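Local coordinates for aldo-keto reductase AKR2E4 (Bombyx mori, PDB 3WCZ), which reduces 3-dehydroecdysone with NADPH as an NADP-dependent aldo-keto reductase of the silkworm and may help to regulate molting, at residues 47-52 with 267-272; 84-89 with 112-117; 117-122 with 155-160. All coordinates share one frame; numbering follows the deposited sequence.

All three contacts belong to one (beta/alpha)8 barrel. Interactions 2 and 3 are successive parallel strand pairings, 83-88 with 114-119 and 114-119 with 152-158; they share Tyr117, their centres are about 11 Å apart, and Leu88 N lies 2.8 Å from Leu118 O. Interaction 1 joins the approach to strand 51-53 with a late helix, and its loop along the chain encloses the other two. It touches interaction 2 where His51 NE2 lies 2.9 Å from Thr85 OG1. The NADP molecule links interactions 1 and 3, whose centres are about 23 Å apart: Asn269 meets the adenine, and Ser158 and Asn159 meet the nicotinamide amide. Lys87 of interaction 2 and His120 of interaction 3 line the same pocket.

Interaction 1 (47-52 with 267-272). With NAP (NADP nicotinamide-adenine-dinucleotide phosphate), chain B.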
loop_
_atom_site.group_PDB
_atom_site.type_symbol
_atom_site.label_atom_id
_atom_site.label_comp_id
_atom_site.label_asym_id
_atom_site.label_seq_id
_atom_site.Cartn_x
_atom_site.Cartn_y
_atom_site.Cartn_z
ATOM N N ALA A 47 -8.637 5.359 16.076
ATOM C CA ALA A 47 -9.348 6.311 15.213
ATOM C C ALA A 47 -10.251 5.656 14.188
ATOM O O ALA A 47 -10.891 6.346 13.387
ATOM C CB ALA A 47 -8.350 7.220 14.505
ATOM N N GLY A 48 -10.332 4.331 14.196
ATOM C CA GLY A 48 -11.207 3.616 13.279
ATOM C C GLY A 48 -10.586 2.867 12.118
ATOM O O GLY A 48 -11.292 2.174 11.394
ATOM N N TYR A 49 -9.271 2.969 11.954
ATOM C CA TYR A 49 -8.618 2.166 10.918
ATOM C C TYR A 49 -8.744 0.690 11.271
ATOM O O TYR A 49 -8.648 0.295 12.450
ATOM C CB TYR A 49 -7.123 2.462 10.827
ATOM C CG TYR A 49 -6.697 3.763 10.237
ATOM C CD1 TYR A 49 -7.000 4.971 10.858
ATOM C CD2 TYR A 49 -5.905 3.801 9.094
ATOM C CE1 TYR A 49 -6.542 6.176 10.351
ATOM C CE2 TYR A 49 -5.425 4.998 8.587
ATOM C CZ TYR A 49 -5.755 6.182 9.206
ATOM O OH TYR A 49 -5.265 7.361 8.715
ATOM N N ARG A 50 -8.901 -0.111 10.226
ATOM C CA ARG A 50 -8.934 -1.553 10.358
ATOM C C ARG A 50 -8.003 -2.197 9.340
ATOM O O ARG A 50 -8.099 -3.406 9.114
ATOM C CB ARG A 50 -10.359 -2.073 10.148
ATOM C CG ARG A 50 -11.365 -1.588 11.214
ATOM C CD ARG A 50 -11.012 -2.100 12.598
ATOM N NE ARG A 50 -11.973 -1.689 13.625
ATOM C CZ ARG A 50 -11.796 -0.664 14.448
ATOM N NH1 ARG A 50 -10.722 0.103 14.350
ATOM N NH2 ARG A 50 -12.720 -0.402 15.382
ATOM N N HIS A 51 -7.164 -1.435 8.673
ATOM C CA HIS A 51 -6.235 -1.973 7.678
ATOM C C HIS A 51 -4.872 -1.333 7.898
ATOM O O HIS A 51 -4.772 -0.109 7.937
ATOM C CB HIS A 51 -6.790 -1.693 6.260
ATOM C CG HIS A 51 -5.988 -2.259 5.114
ATOM N ND1 HIS A 51 -6.396 -2.098 3.810
ATOM C CD2 HIS A 51 -4.821 -2.945 5.040
ATOM C CE1 HIS A 51 -5.529 -2.654 2.989
ATOM N NE2 HIS A 51 -4.565 -3.191 3.710
ATOM N N ILE A 52 -3.843 -2.175 8.077
ATOM C CA ILE A 52 -2.461 -1.733 8.259
ATOM C C ILE A 52 -1.631 -2.331 7.134
ATOM O O ILE A 52 -1.756 -3.531 6.888
ATOM C CB ILE A 52 -1.850 -2.196 9.594
ATOM C CG1 ILE A 52 -2.777 -1.908 10.784
ATOM C CG2 ILE A 52 -0.480 -1.573 9.774
ATOM C CD1 ILE A 52 -3.052 -0.450 11.083
ATOM N N ALA A 267 -5.980 10.607 12.239
ATOM C CA ALA A 267 -7.411 10.682 12.273
ATOM C C ALA A 267 -7.982 11.394 11.034
ATOM O O ALA A 267 -9.033 10.994 10.489
ATOM C CB ALA A 267 -7.864 11.394 13.539
ATOM N N GLN A 268 -7.324 12.462 10.599
ATOM C CA GLN A 268 -7.788 13.184 9.408
ATOM C C GLN A 268 -7.777 12.313 8.167
ATOM O O GLN A 268 -8.653 12.412 7.314
ATOM C CB GLN A 268 -6.902 14.392 9.176
ATOM C CG GLN A 268 -7.105 15.457 10.230
ATOM C CD GLN A 268 -6.301 16.710 9.973
ATOM O OE1 GLN A 268 -5.155 16.665 9.528
ATOM N NE2 GLN A 268 -6.915 17.853 10.250
ATOM N N ASN A 269 -6.795 11.425 8.090
ATOM C CA ASN A 269 -6.535 10.702 6.853
ATOM C C ASN A 269 -7.563 9.597 6.556
ATOM O O ASN A 269 -7.600 9.083 5.445
ATOM C CB ASN A 269 -5.117 10.121 6.868
ATOM C CG ASN A 269 -4.041 11.163 6.695
ATOM O OD1 ASN A 269 -4.321 12.309 6.315
ATOM N ND2 ASN A 269 -2.815 10.800 7.001
ATOM N N ILE A 270 -8.431 9.281 7.516
ATOM C CA ILE A 270 -9.515 8.325 7.259
ATOM C C ILE A 270 -10.877 9.032 7.169
ATOM O O ILE A 270 -11.868 8.402 6.829
ATOM C CB ILE A 270 -9.493 7.183 8.319
ATOM C CG1 ILE A 270 -10.340 5.995 7.868
ATOM C CG2 ILE A 270 -9.912 7.703 9.672
ATOM C CD1 ILE A 270 -9.964 4.727 8.597
ATOM N N ASP A 271 -10.900 10.347 7.411
ATOM C CA ASP A 271 -12.166 11.092 7.405
ATOM C C ASP A 271 -12.504 11.567 5.982
ATOM O O ASP A 271 -12.488 12.762 5.700
ATOM C CB ASP A 271 -12.095 12.255 8.406
ATOM C CG ASP A 271 -13.439 12.906 8.671
ATOM O OD1 ASP A 271 -14.481 12.377 8.233
ATOM O OD2 ASP A 271 -13.427 13.968 9.336
ATOM N N LEU A 272 -12.823 10.618 5.111
ATOM C CA LEU A 272 -12.936 10.853 3.671
ATOM C C LEU A 272 -14.298 10.527 3.104
ATOM O O LEU A 272 -14.456 10.531 1.893
ATOM C CB LEU A 272 -11.877 9.977 2.939
ATOM C CG LEU A 272 -10.441 10.015 3.442
ATOM C CD1 LEU A 272 -9.609 9.029 2.632
ATOM C CD2 LEU A 272 -9.841 11.390 3.352
HETATM P PA NAP B . 2.930 9.151 2.182
HETATM O O1A NAP B . 1.814 8.553 2.932
HETATM O O2A NAP B . 2.902 9.366 0.748
HETATM O O5B NAP B . 3.480 10.456 2.838
HETATM C C5B NAP B . 3.770 10.516 4.202
HETATM C C4B NAP B . 4.197 11.894 4.685
HETATM O O4B NAP B . 3.061 12.780 4.672
HETATM C C3B NAP B . 4.790 11.963 6.040
HETATM O O3B NAP B . 5.820 12.921 5.992
HETATM C C2B NAP B . 3.674 12.393 6.865
HETATM O O2B NAP B . 4.051 13.046 8.061
HETATM C C1B NAP B . 2.907 13.321 5.961
HETATM N N9A NAP B . 1.480 13.423 6.185
HETATM C C8A NAP B . 0.653 12.396 6.470
HETATM N N7A NAP B . -0.605 12.786 6.500
HETATM C C5A NAP B . -0.622 14.130 6.233
HETATM C C6A NAP B . -1.644 15.079 6.132
HETATM N N6A NAP B . -2.998 14.802 6.342
HETATM N N1A NAP B . -1.268 16.338 5.845
HETATM C C2A NAP B . 0.012 16.651 5.647
HETATM N N3A NAP B . 1.019 15.764 5.724
HETATM C C4A NAP B . 0.693 14.494 6.006
HETATM O O3 NAP B . 4.216 8.224 2.518
HETATM P PN NAP B . 4.928 6.904 1.981
HETATM O O1N NAP B . 5.508 6.270 3.191
HETATM O O2N NAP B . 5.825 7.292 0.859
HETATM O O5D NAP B . 3.794 5.981 1.357
HETATM C C5D NAP B . 2.756 5.495 2.141
HETATM C C4D NAP B . 2.804 3.991 2.445
HETATM O O4D NAP B . 2.683 3.222 1.263
HETATM C C3D NAP B . 4.087 3.510 3.042
HETATM O O3D NAP B . 4.255 3.920 4.384
HETATM C C2D NAP B . 3.991 2.083 2.829
HETATM O O2D NAP B . 3.077 1.505 3.719
HETATM C C1D NAP B . 3.473 2.037 1.408
HETATM N N1N NAP B . 4.444 1.987 0.308
HETATM C C2N NAP B . 4.614 0.849 -0.390
HETATM C C3N NAP B . 5.508 0.808 -1.429
HETATM C C7N NAP B . 5.600 -0.467 -2.179
HETATM O O7N NAP B . 4.673 -1.311 -2.191
HETATM N N7N NAP B . 6.681 -0.613 -2.974
HETATM C C4N NAP B . 6.317 1.917 -1.741
HETATM C C5N NAP B . 6.124 3.104 -1.022
HETATM C C6N NAP B . 5.174 3.089 -0.008
HETATM P P2B NAP B . 3.541 12.567 9.503
HETATM O O1X NAP B . 4.276 13.517 10.469
HETATM O O2X NAP B . 2.093 12.788 9.567
HETATM O O3X NAP B . 3.955 11.126 9.668
HETATM O O HOH W 1 -2.503 7.997 7.957
#
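Ala47 and Ala267 bring the two backbones closest, CA to CA 5.6 Å, where the chain leaving helix 35-46 passes helix 263-270; the gap widens to 7.2 Å between the CA atoms of Tyr49 and Ile270. At the turn, Gly48 closes its helix in a Schellman motif. Its positive phi (107°) would press any CB against the carbonyl of Ala47, which suits glycine. Ala47 CB, a methyl small enough for this approach, rests 4.2 Å from Ala267 CA. Ile270 CG1 is anti to the backbone N (chi1 -164°), carrying CD1 over one face of the Tyr49 ring, 3.9 Å from its centroid in a CH-pi contact, while Ile270 CB sits against Tyr49 CE1. The Tyr49 hydroxyl passes beside Asn269 CB and bonds to Ile266 O; a water also donates to it and accepts from Asn269 ND2. The amide of Asn269 then grips the adenine with both arms: OD1 accepts from NAP N6A at 2.8 Å, and ND2 donates to NAP N7A at 3.0 Å, nearly straight at 172°. An asparagine pairing with the N6/N7 edge of adenine in this way forms part of the adenine end of the NADP site in this aldo-keto reductase barrel.

Interaction 2 (84-89 with 112-117); sequences VTTKLW and DYIDLY
Val84 and Leu116 open a short parallel pairing held by backbone bonds: Leu116 N donates to Val84 O at 3.2 Å, and Thr86 N to Leu116 O at 3.1 Å. Val84 O also takes a weak bond from Asp115 N. CA-H...O contacts from Thr85 to Leu116 O and from Tyr117 to Thr86 O fill in between. One side-chain bond crosses: Asp115 OD2 accepts from Val84 N at 2.9 Å, from above the carboxylate plane, and the same oxygen forms a salt bridge with Arg79. Apolar packing divides by face. Thr85 and Leu116 lie side by side inside the barrel. On the outer face, under helix 95-109, the Ile114 CD1 methyl sits 3.7 Å from both Val84 CG1 and Thr86 CG2. Tyr117 CG is anti to its backbone N (chi1 -158°), laying the ring along the neighbouring strand until its OH reaches Leu88 CD1. A water 2.7 Å from Tyr117 OH also donates to Lys87 O. Both buried threonine hydroxyls are paired, Thr85 OG1 with His51 and Thr86 OG1 with Glu61. The strand carries Lys87 into the barrel mouth, where NZ forms a salt bridge with Asp53 and bonds to Tyr58, the probable proton donor, consistent with the catalytic tetrad of aldo-keto reductases.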
loop_
_atom_site.group_PDB
_atom_site.type_symbol
_atom_site.label_atom_id
_atom_site.label_comp_id
_atom_site.label_asym_id
_atom_site.label_seq_id
_atom_site.Cartn_x
_atom_site.Cartn_y
_atom_site.Cartn_z
ATOM N N VAL A 84 -4.591 -7.073 7.985
ATOM C CA VAL A 84 -3.172 -6.791 8.000
ATOM C C VAL A 84 -2.594 -7.252 6.669
ATOM O O VAL A 84 -2.780 -8.400 6.258
ATOM C CB VAL A 84 -2.485 -7.472 9.190
ATOM C CG1 VAL A 84 -1.053 -6.948 9.323
ATOM C CG2 VAL A 84 -3.229 -7.195 10.464
ATOM N N THR A 85 -1.835 -6.363 6.052
ATOM C CA THR A 85 -1.144 -6.576 4.793
ATOM C C THR A 85 0.358 -6.534 5.023
ATOM O O THR A 85 0.863 -5.586 5.615
ATOM C CB THR A 85 -1.520 -5.488 3.775
ATOM O OG1 THR A 85 -2.909 -5.599 3.498
ATOM C CG2 THR A 85 -0.763 -5.616 2.475
ATOM N N THR A 86 1.091 -7.549 4.557
ATOM C CA THR A 86 2.545 -7.481 4.530
ATOM C C THR A 86 3.048 -8.035 3.198
ATOM O O THR A 86 2.253 -8.422 2.333
ATOM C CB THR A 86 3.211 -8.090 5.762
ATOM O OG1 THR A 86 4.546 -7.589 5.796
ATOM C CG2 THR A 86 3.167 -9.614 5.767
ATOM N N LYS A 87 4.378 -8.014 3.032
ATOM C CA LYS A 87 4.990 -8.189 1.716
ATOM C C LYS A 87 6.241 -9.049 1.794
ATOM O O LYS A 87 7.064 -8.923 2.722
ATOM C CB LYS A 87 5.337 -6.827 1.086
ATOM C CG LYS A 87 4.269 -5.760 1.238
ATOM C CD LYS A 87 4.537 -4.532 0.395
ATOM C CE LYS A 87 3.575 -3.407 0.660
ATOM N NZ LYS A 87 3.851 -2.688 1.917
ATOM N N LEU A 88 6.372 -9.887 0.770
ATOM C CA LEU A 88 7.504 -10.790 0.547
ATOM C C LEU A 88 8.619 -10.007 -0.113
ATOM O O LEU A 88 8.422 -9.421 -1.180
ATOM C CB LEU A 88 7.033 -11.866 -0.434
ATOM C CG LEU A 88 8.086 -12.892 -0.855
ATOM C CD1 LEU A 88 8.325 -13.945 0.244
ATOM C CD2 LEU A 88 7.673 -13.521 -2.189
ATOM N N TRP A 89 9.808 -10.005 0.497
ATOM C CA TRP A 89 10.913 -9.249 -0.053
ATOM C C TRP A 89 11.607 -9.964 -1.228
ATOM O O TRP A 89 11.399 -11.166 -1.462
ATOM C CB TRP A 89 11.902 -8.799 1.052
ATOM C CG TRP A 89 12.936 -7.838 0.525
ATOM C CD1 TRP A 89 14.308 -8.011 0.526
ATOM C CD2 TRP A 89 12.691 -6.599 -0.138
ATOM N NE1 TRP A 89 14.899 -6.954 -0.104
ATOM C CE2 TRP A 89 13.938 -6.071 -0.519
ATOM C CE3 TRP A 89 11.534 -5.882 -0.456
ATOM C CZ2 TRP A 89 14.057 -4.857 -1.194
ATOM C CZ3 TRP A 89 11.647 -4.697 -1.133
ATOM C CH2 TRP A 89 12.899 -4.189 -1.490
ATOM N N ASP A 112 -1.279 -15.336 13.520
ATOM C CA ASP A 112 -1.376 -16.697 13.006
ATOM C C ASP A 112 -1.646 -16.740 11.494
ATOM O O ASP A 112 -1.457 -17.773 10.856
ATOM C CB ASP A 112 -2.517 -17.445 13.686
ATOM C CG ASP A 112 -2.354 -17.531 15.182
ATOM O OD1 ASP A 112 -1.272 -17.935 15.640
ATOM O OD2 ASP A 112 -3.315 -17.171 15.897
ATOM N N TYR A 113 -2.107 -15.629 10.929
ATOM C CA TYR A 113 -2.384 -15.531 9.509
ATOM C C TYR A 113 -2.293 -14.059 9.129
ATOM O O TYR A 113 -2.390 -13.183 9.991
ATOM C CB TYR A 113 -3.792 -16.088 9.161
ATOM C CG TYR A 113 -4.933 -15.224 9.669
ATOM C CD1 TYR A 113 -5.374 -15.352 10.966
ATOM C CD2 TYR A 113 -5.541 -14.265 8.857
ATOM C CE1 TYR A 113 -6.391 -14.561 11.461
ATOM C CE2 TYR A 113 -6.567 -13.465 9.341
ATOM C CZ TYR A 113 -6.984 -13.610 10.656
ATOM O OH TYR A 113 -8.014 -12.832 11.156
ATOM N N ILE A 114 -2.065 -13.822 7.842
ATOM C CA ILE A 114 -2.080 -12.479 7.276
ATOM C C ILE A 114 -3.314 -12.364 6.384
ATOM O O ILE A 114 -3.743 -13.337 5.757
ATOM C CB ILE A 114 -0.759 -12.201 6.472
ATOM C CG1 ILE A 114 -0.510 -10.702 6.315
ATOM C CG2 ILE A 114 -0.758 -12.865 5.117
ATOM C CD1 ILE A 114 -0.032 -10.069 7.560
ATOM N N ASP A 115 -3.921 -11.187 6.347
ATOM C CA ASP A 115 -5.094 -10.993 5.499
ATOM C C ASP A 115 -4.705 -10.854 4.046
ATOM O O ASP A 115 -5.389 -11.361 3.166
ATOM C CB ASP A 115 -5.881 -9.780 5.996
ATOM C CG ASP A 115 -6.448 -10.020 7.348
ATOM O OD1 ASP A 115 -7.555 -10.633 7.415
ATOM O OD2 ASP A 115 -5.777 -9.690 8.348
ATOM N N LEU A 116 -3.579 -10.194 3.773
ATOM C CA LEU A 116 -3.103 -10.000 2.402
ATOM C C LEU A 116 -1.594 -10.100 2.403
ATOM O O LEU A 116 -0.923 -9.395 3.133
ATOM C CB LEU A 116 -3.535 -8.623 1.874
ATOM C CG LEU A 116 -3.096 -8.273 0.464
ATOM C CD1 LEU A 116 -3.563 -9.236 -0.578
ATOM C CD2 LEU A 116 -3.619 -6.890 0.149
ATOM N N TYR A 117 -1.074 -11.007 1.589
ATOM C CA TYR A 117 0.363 -11.117 1.338
ATOM C C TYR A 117 0.635 -10.706 -0.093
ATOM O O TYR A 117 -0.026 -11.164 -1.028
ATOM C CB TYR A 117 0.829 -12.537 1.561
ATOM C CG TYR A 117 2.296 -12.713 1.847
ATOM C CD1 TYR A 117 2.993 -11.815 2.633
ATOM C CD2 TYR A 117 2.994 -13.818 1.383
ATOM C CE1 TYR A 117 4.330 -12.001 2.939
ATOM C CE2 TYR A 117 4.331 -14.009 1.676
ATOM C CZ TYR A 117 4.990 -13.097 2.460
ATOM O OH TYR A 117 6.318 -13.338 2.764
HETATM O O HOH W 2 7.452 -11.329 4.257
#

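Interaction 3 (117-122 with 155-160); sequences YLIHFP and IGVSNF. With NAP (NADP nicotinamide-adenine-dinucleotide phosphate), chain B; EDO (1,2-ethanediol), chain F.
Leu118 and Gly156 fit as bump and hollow: the CD2 methyl of Leu118 drops onto the bare glycine backbone, 3.4 Å from Gly156 C, in the space a CB there would crowd. The parallel strands run together on firm bonds from Gly156 N to Tyr117 O and from Ile119 N to Gly156 O, then a weak one from Ser158 N to Ile119 O. Past the strand ends the Phe160 ring becomes the wedge. Pro122 CB covers one face, 3.9 Å from the Phe160 centroid in a CH-pi contact; Val157 CB covers the opposite face, and Ile119 CG2 meets the edge. A second flat pair lies beside the cofactor, the Asn159 amide stacked on the Phe121 ring with planes 6° apart and Asn159 OD1 3.3 Å from Phe121 CE2. Asparagine also tolerates the left-handed backbone of this turn (phi 60°). Its ND2 bonds to Tyr206 OH, and Asn159 OD1 accepts from NAP N7N at 2.9 Å. Ser158 OG lies 2.9 Å from NAP O7N and near Gln180 O, its one proton able to serve either. His120 NE2, at the ring edge, comes within 3.4 Å of NAP N7N. Thus held at N7N, with O7N close to Ser158, the carboxamide is probably limited in rotation, which would help to orient the nicotinamide for hydride transfer.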
loop_
_atom_site.group_PDB
_atom_site.type_symbol
_atom_site.label_atom_id
_atom_site.label_comp_id
_atom_site.label_asym_id
_atom_site.label_seq_id
_atom_site.Cartn_x
_atom_site.Cartn_y
_atom_site.Cartn_z
ATOM N N TYR A 117 -1.074 -11.007 1.589
ATOM C CA TYR A 117 0.363 -11.117 1.338
ATOM C C TYR A 117 0.635 -10.706 -0.093
ATOM O O TYR A 117 -0.026 -11.164 -1.028
ATOM C CB TYR A 117 0.829 -12.537 1.561
ATOM C CG TYR A 117 2.296 -12.713 1.847
ATOM C CD1 TYR A 117 2.993 -11.815 2.633
ATOM C CD2 TYR A 117 2.994 -13.818 1.383
ATOM C CE1 TYR A 117 4.330 -12.001 2.939
ATOM C CE2 TYR A 117 4.331 -14.009 1.676
ATOM C CZ TYR A 117 4.990 -13.097 2.460
ATOM O OH TYR A 117 6.318 -13.338 2.764
ATOM N N LEU A 118 1.612 -9.810 -0.269
ATOM C CA LEU A 118 1.985 -9.275 -1.573
ATOM C C LEU A 118 3.406 -9.618 -1.944
ATOM O O LEU A 118 4.307 -9.517 -1.099
ATOM C CB LEU A 118 1.884 -7.747 -1.562
ATOM C CG LEU A 118 0.508 -7.173 -1.213
ATOM C CD1 LEU A 118 0.588 -5.655 -1.191
ATOM C CD2 LEU A 118 -0.553 -7.607 -2.172
ATOM N N ILE A 119 3.623 -9.918 -3.220
ATOM C CA ILE A 119 4.976 -9.927 -3.741
ATOM C C ILE A 119 5.400 -8.455 -3.849
ATOM O O ILE A 119 4.756 -7.681 -4.571
ATOM C CB ILE A 119 5.060 -10.591 -5.131
ATOM C CG1 ILE A 119 4.517 -12.023 -5.095
ATOM C CG2 ILE A 119 6.510 -10.549 -5.628
ATOM C CD1 ILE A 119 4.684 -12.738 -6.439
ATOM N N HIS A 120 6.454 -8.042 -3.154
ATOM C CA HIS A 120 6.769 -6.613 -3.019
ATOM C C HIS A 120 7.204 -5.980 -4.343
ATOM O O HIS A 120 6.812 -4.860 -4.659
ATOM C CB HIS A 120 7.851 -6.441 -1.925
ATOM C CG HIS A 120 7.894 -5.078 -1.305
ATOM N ND1 HIS A 120 8.223 -4.883 0.017
ATOM C CD2 HIS A 120 7.680 -3.848 -1.833
ATOM C CE1 HIS A 120 8.204 -3.580 0.276
ATOM N NE2 HIS A 120 7.859 -2.935 -0.824
ATOM N N PHE A 121 8.022 -6.705 -5.113
ATOM C CA PHE A 121 8.412 -6.319 -6.470
ATOM C C PHE A 121 8.501 -7.570 -7.340
ATOM O O PHE A 121 8.759 -8.682 -6.828
ATOM C CB PHE A 121 9.810 -5.663 -6.514
ATOM C CG PHE A 121 9.864 -4.275 -5.952
ATOM C CD1 PHE A 121 10.118 -4.091 -4.614
ATOM C CD2 PHE A 121 9.718 -3.172 -6.772
ATOM C CE1 PHE A 121 10.181 -2.802 -4.071
ATOM C CE2 PHE A 121 9.742 -1.875 -6.249
ATOM C CZ PHE A 121 9.990 -1.697 -4.899
ATOM N N PRO A 122 8.433 -7.391 -8.666
ATOM C CA PRO A 122 8.578 -8.559 -9.557
ATOM C C PRO A 122 10.039 -8.972 -9.740
ATOM O O PRO A 122 10.282 -10.003 -10.354
ATOM C CB PRO A 122 7.962 -8.083 -10.884
ATOM C CG PRO A 122 8.101 -6.574 -10.861
ATOM C CD PRO A 122 7.975 -6.192 -9.389
ATOM N N ILE A 155 -3.981 -13.102 -1.664
ATOM C CA ILE A 155 -2.662 -12.895 -2.223
ATOM C C ILE A 155 -2.716 -11.891 -3.362
ATOM O O ILE A 155 -3.673 -11.833 -4.125
ATOM C CB ILE A 155 -1.992 -14.236 -2.680
ATOM C CG1 ILE A 155 -2.892 -15.028 -3.643
ATOM C CG2 ILE A 155 -1.606 -15.052 -1.454
ATOM C CD1 ILE A 155 -2.150 -16.232 -4.210
ATOM N N GLY A 156 -1.678 -11.059 -3.455
ATOM C CA GLY A 156 -1.569 -10.097 -4.536
ATOM C C GLY A 156 -0.129 -9.711 -4.796
ATOM O O GLY A 156 0.820 -10.381 -4.345
ATOM N N VAL A 157 0.031 -8.643 -5.565
ATOM C CA VAL A 157 1.351 -8.212 -5.977
ATOM C C VAL A 157 1.513 -6.713 -5.781
ATOM O O VAL A 157 0.541 -5.990 -5.478
ATOM C CB VAL A 157 1.625 -8.610 -7.461
ATOM C CG1 VAL A 157 1.588 -10.118 -7.621
ATOM C CG2 VAL A 157 0.658 -7.889 -8.438
ATOM N N SER A 158 2.739 -6.242 -5.968
ATOM C CA SER A 158 3.029 -4.823 -5.859
ATOM C C SER A 158 4.089 -4.490 -6.904
ATOM O O SER A 158 4.971 -5.319 -7.200
ATOM C CB SER A 158 3.530 -4.542 -4.443
ATOM O OG SER A 158 3.759 -3.165 -4.198
ATOM N N ASN A 159 4.019 -3.291 -7.457
ATOM C CA ASN A 159 4.998 -2.829 -8.431
ATOM C C ASN A 159 5.046 -3.709 -9.677
ATOM O O ASN A 159 6.087 -3.822 -10.326
ATOM C CB ASN A 159 6.387 -2.702 -7.807
ATOM C CG ASN A 159 6.411 -1.730 -6.671
ATOM O OD1 ASN A 159 6.561 -2.084 -5.479
ATOM N ND2 ASN A 159 6.282 -0.489 -7.011
ATOM N N PHE A 160 3.904 -4.268 -10.062
ATOM C CA PHE A 160 3.810 -4.982 -11.332
ATOM C C PHE A 160 3.262 -4.065 -12.421
ATOM O O PHE A 160 2.255 -3.375 -12.222
ATOM C CB PHE A 160 2.905 -6.225 -11.253
ATOM C CG PHE A 160 3.586 -7.458 -10.694
ATOM C CD1 PHE A 160 4.317 -7.406 -9.519
ATOM C CD2 PHE A 160 3.441 -8.692 -11.322
ATOM C CE1 PHE A 160 4.910 -8.543 -9.010
ATOM C CE2 PHE A 160 4.059 -9.833 -10.813
ATOM C CZ PHE A 160 4.765 -9.764 -9.665
HETATM P PA NAP B . 2.930 9.151 2.182
HETATM O O1A NAP B . 1.814 8.553 2.932
HETATM O O2A NAP B . 2.902 9.366 0.748
HETATM O O5B NAP B . 3.480 10.456 2.838
HETATM C C5B NAP B . 3.770 10.516 4.202
HETATM C C4B NAP B . 4.197 11.894 4.685
HETATM O O4B NAP B . 3.061 12.780 4.672
HETATM C C3B NAP B . 4.790 11.963 6.040
HETATM O O3B NAP B . 5.820 12.921 5.992
HETATM C C2B NAP B . 3.674 12.393 6.865
HETATM O O2B NAP B . 4.051 13.046 8.061
HETATM C C1B NAP B . 2.907 13.321 5.961
HETATM N N9A NAP B . 1.480 13.423 6.185
HETATM C C8A NAP B . 0.653 12.396 6.470
HETATM N N7A NAP B . -0.605 12.786 6.500
HETATM C C5A NAP B . -0.622 14.130 6.233
HETATM C C6A NAP B . -1.644 15.079 6.132
HETATM N N6A NAP B . -2.998 14.802 6.342
HETATM N N1A NAP B . -1.268 16.338 5.845
HETATM C C2A NAP B . 0.012 16.651 5.647
HETATM N N3A NAP B . 1.019 15.764 5.724
HETATM C C4A NAP B . 0.693 14.494 6.006
HETATM O O3 NAP B . 4.216 8.224 2.518
HETATM P PN NAP B . 4.928 6.904 1.981
HETATM O O1N NAP B . 5.508 6.270 3.191
HETATM O O2N NAP B . 5.825 7.292 0.859
HETATM O O5D NAP B . 3.794 5.981 1.357
HETATM C C5D NAP B . 2.756 5.495 2.141
HETATM C C4D NAP B . 2.804 3.991 2.445
HETATM O O4D NAP B . 2.683 3.222 1.263
HETATM C C3D NAP B . 4.087 3.510 3.042
HETATM O O3D NAP B . 4.255 3.920 4.384
HETATM C C2D NAP B . 3.991 2.083 2.829
HETATM O O2D NAP B . 3.077 1.505 3.719
HETATM C C1D NAP B . 3.473 2.037 1.408
HETATM N N1N NAP B . 4.444 1.987 0.308
HETATM C C2N NAP B . 4.614 0.849 -0.390
HETATM C C3N NAP B . 5.508 0.808 -1.429
HETATM C C7N NAP B . 5.600 -0.467 -2.179
HETATM O O7N NAP B . 4.673 -1.311 -2.191
HETATM N N7N NAP B . 6.681 -0.613 -2.974
HETATM C C4N NAP B . 6.317 1.917 -1.741
HETATM C C5N NAP B . 6.124 3.104 -1.022
HETATM C C6N NAP B . 5.174 3.089 -0.008
HETATM P P2B NAP B . 3.541 12.567 9.503
HETATM O O1X NAP B . 4.276 13.517 10.469
HETATM O O2X NAP B . 2.093 12.788 9.567
HETATM O O3X NAP B . 3.955 11.126 9.668
HETATM C C1 EDO F . 3.966 0.023 -12.091
HETATM O O1 EDO F . 4.187 1.441 -12.172
HETATM C C2 EDO F . 5.217 -0.660 -11.631
HETATM O O2 EDO F . 5.717 -0.064 -10.425
#